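Local coordinates for protein sugar kinase (Agrobacterium tumefaciens, PDB 2RBC) that probably phosphorylates a sugar or related carbohydrate at the expense of ATP, as a putative ribokinase of the pfkB family, at residues A240-A243 / G247-W250. Sequence-based numbering, arbitrary orientation.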
ATOM      1  N   ALA A 240       8.661 -13.263 -30.874  1.00 20.90           N
ATOM      2  CA  ALA A 240       9.848 -13.169 -30.047  1.00 21.72           C
ATOM      3  C   ALA A 240       9.587 -13.770 -28.659  1.00 22.24           C
ATOM      4  O   ALA A 240       8.473 -13.716 -28.154  1.00 21.76           O
ATOM      5  CB  ALA A 240      10.306 -11.659 -29.918  1.00 21.37           C
ATOM      6  N   VAL A 241      10.613 -14.360 -28.067  1.00 22.99           N
ATOM      7  CA  VAL A 241      10.554 -14.734 -26.661  1.00 23.55           C
ATOM      8  C   VAL A 241      11.730 -14.066 -25.978  1.00 24.51           C
ATOM      9  O   VAL A 241      12.886 -14.256 -26.411  1.00 25.49           O
ATOM     10  CB  VAL A 241      10.591 -16.256 -26.438  1.00 23.35           C
ATOM     11  CG1 VAL A 241      10.420 -16.570 -24.927  1.00 22.01           C
ATOM     12  CG2 VAL A 241       9.489 -16.983 -27.261  1.00 21.61           C
ATOM     13  N   THR A 242      11.445 -13.263 -24.946  1.00 25.61           N
ATOM     14  CA  THR A 242      12.520 -12.605 -24.165  1.00 25.44           C
ATOM     15  C   THR A 242      12.922 -13.497 -23.003  1.00 25.64           C
ATOM     16  O   THR A 242      12.089 -14.241 -22.469  1.00 24.96           O
ATOM     17  CB  THR A 242      12.106 -11.239 -23.646  1.00 25.56           C
ATOM     18  OG1 THR A 242      10.961 -11.396 -22.789  1.00 26.73           O
ATOM     19  CG2 THR A 242      11.773 -10.307 -24.813  1.00 24.78           C
ATOM     20  N   ALA A 243      14.209 -13.435 -22.636  1.00 26.03           N
ATOM     21  CA  ALA A 243      14.781 -14.262 -21.565  1.00 26.78           C
ATOM     22  C   ALA A 243      15.643 -13.423 -20.612  1.00 27.60           C
ATOM     23  O   ALA A 243      16.620 -13.907 -20.054  1.00 29.75           O
ATOM     24  CB  ALA A 243      15.589 -15.459 -22.164  1.00 26.98           C
ATOM     25  N   GLY A 247      18.947 -12.858 -23.211  1.00 26.45           N
ATOM     26  CA  GLY A 247      18.772 -12.326 -24.549  1.00 26.13           C
ATOM     27  C   GLY A 247      17.355 -12.546 -25.056  1.00 25.48           C
ATOM     28  O   GLY A 247      16.409 -12.708 -24.291  1.00 25.91           O
ATOM     29  N   CYS A 248      17.234 -12.582 -26.368  1.00 25.18           N
ATOM     30  CA  CYS A 248      15.937 -12.625 -27.057  1.00 24.51           C
ATOM     31  C   CYS A 248      16.065 -13.456 -28.341  1.00 24.08           C
ATOM     32  O   CYS A 248      16.963 -13.228 -29.143  1.00 22.76           O
ATOM     33  CB  CYS A 248      15.505 -11.209 -27.368  1.00 24.79           C
ATOM     34  SG  CYS A 248      13.978 -11.122 -28.271  1.00 27.25           S
ATOM     35  N   TRP A 249      15.188 -14.447 -28.484  1.00 23.26           N
ATOM     36  CA  TRP A 249      15.094 -15.275 -29.671  1.00 23.58           C
ATOM     37  C   TRP A 249      13.859 -14.887 -30.440  1.00 23.67           C
ATOM     38  O   TRP A 249      12.843 -14.588 -29.837  1.00 24.02           O
ATOM     39  CB  TRP A 249      14.955 -16.745 -29.285  1.00 24.76           C
ATOM     40  CG  TRP A 249      16.223 -17.368 -28.801  1.00 24.49           C
ATOM     41  CD1 TRP A 249      17.096 -18.103 -29.540  1.00 27.26           C
ATOM     42  CD2 TRP A 249      16.762 -17.312 -27.479  1.00 26.91           C
ATOM     43  NE1 TRP A 249      18.140 -18.515 -28.760  1.00 27.22           N
ATOM     44  CE2 TRP A 249      17.952 -18.062 -27.486  1.00 26.37           C
ATOM     45  CE3 TRP A 249      16.333 -16.725 -26.280  1.00 26.94           C
ATOM     46  CZ2 TRP A 249      18.744 -18.232 -26.354  1.00 28.35           C
ATOM     47  CZ3 TRP A 249      17.127 -16.910 -25.125  1.00 28.12           C
ATOM     48  CH2 TRP A 249      18.324 -17.641 -25.185  1.00 27.07           C
ATOM     49  N   TRP A 250      13.935 -14.873 -31.770  1.00 22.92           N
ATOM     50  CA  TRP A 250      12.732 -14.540 -32.557  1.00 23.38           C
ATOM     51  C   TRP A 250      12.744 -15.179 -33.925  1.00 23.27           C
ATOM     52  O   TRP A 250      13.799 -15.603 -34.439  1.00 22.48           O
ATOM     53  CB  TRP A 250      12.541 -13.002 -32.695  1.00 23.52           C
ATOM     54  CG  TRP A 250      13.399 -12.308 -33.759  1.00 24.27           C
ATOM     55  CD1 TRP A 250      13.036 -12.022 -35.030  1.00 23.48           C
ATOM     56  CD2 TRP A 250      14.723 -11.797 -33.595  1.00 24.24           C
ATOM     57  NE1 TRP A 250      14.058 -11.376 -35.688  1.00 26.75           N
ATOM     58  CE2 TRP A 250      15.104 -11.217 -34.821  1.00 25.85           C
ATOM     59  CE3 TRP A 250      15.631 -11.770 -32.518  1.00 24.66           C
ATOM     60  CZ2 TRP A 250      16.369 -10.642 -35.021  1.00 25.03           C
ATOM     61  CZ3 TRP A 250      16.863 -11.184 -32.703  1.00 24.25           C
ATOM     62  CH2 TRP A 250      17.220 -10.617 -33.950  1.00 24.48           C
TER
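Val-241 and Trp-249 face each other as the antiparallel hydrogen-bonded pair of a beta hairpin: Val-241 N reaches Trp-249 O at 2.9 Å, nearly straight, and Trp-249 N returns to Val-241 O at 3.1 Å. Toward the turn, Ala-243 N adds a more bent bond to Gly-247 O (2.8 Å, 142° at the hydrogen). Gly-247 has a positive phi, a backbone conformation that suits glycine.

The buried face of Ala-240, Cys-248 and Trp-250 is closely packed. Ala-240 CB lies 3.8 Å from Trp-250 CB and 4.1 Å from Cys-248 SG, which a chi1 of 177° turns beside the carbonyl carbon to meet that methyl. The Trp-250 indole leads away from the partner strand, and its NE1 is hydrogen-bonded to Glu-252. Thr-242 and Ala-243 are partly exposed, and here the face thins: Thr-242 CG2 is 4.2 Å from Cys-248 SG. On the Val-241/Trp-249 side, Ala-243 CB lies in the plane of the Trp-249 ring, at its edge, 3.6 Å from CZ3.

Val-241 and Trp-249 both pack on helix 223-233, while Cys-248 and Trp-250 meet helix 292-307 on the other face; strand 238-242 ends the parallel run beside 206-210, and 248-251 and then 258-261 extend the sheet antiparallel.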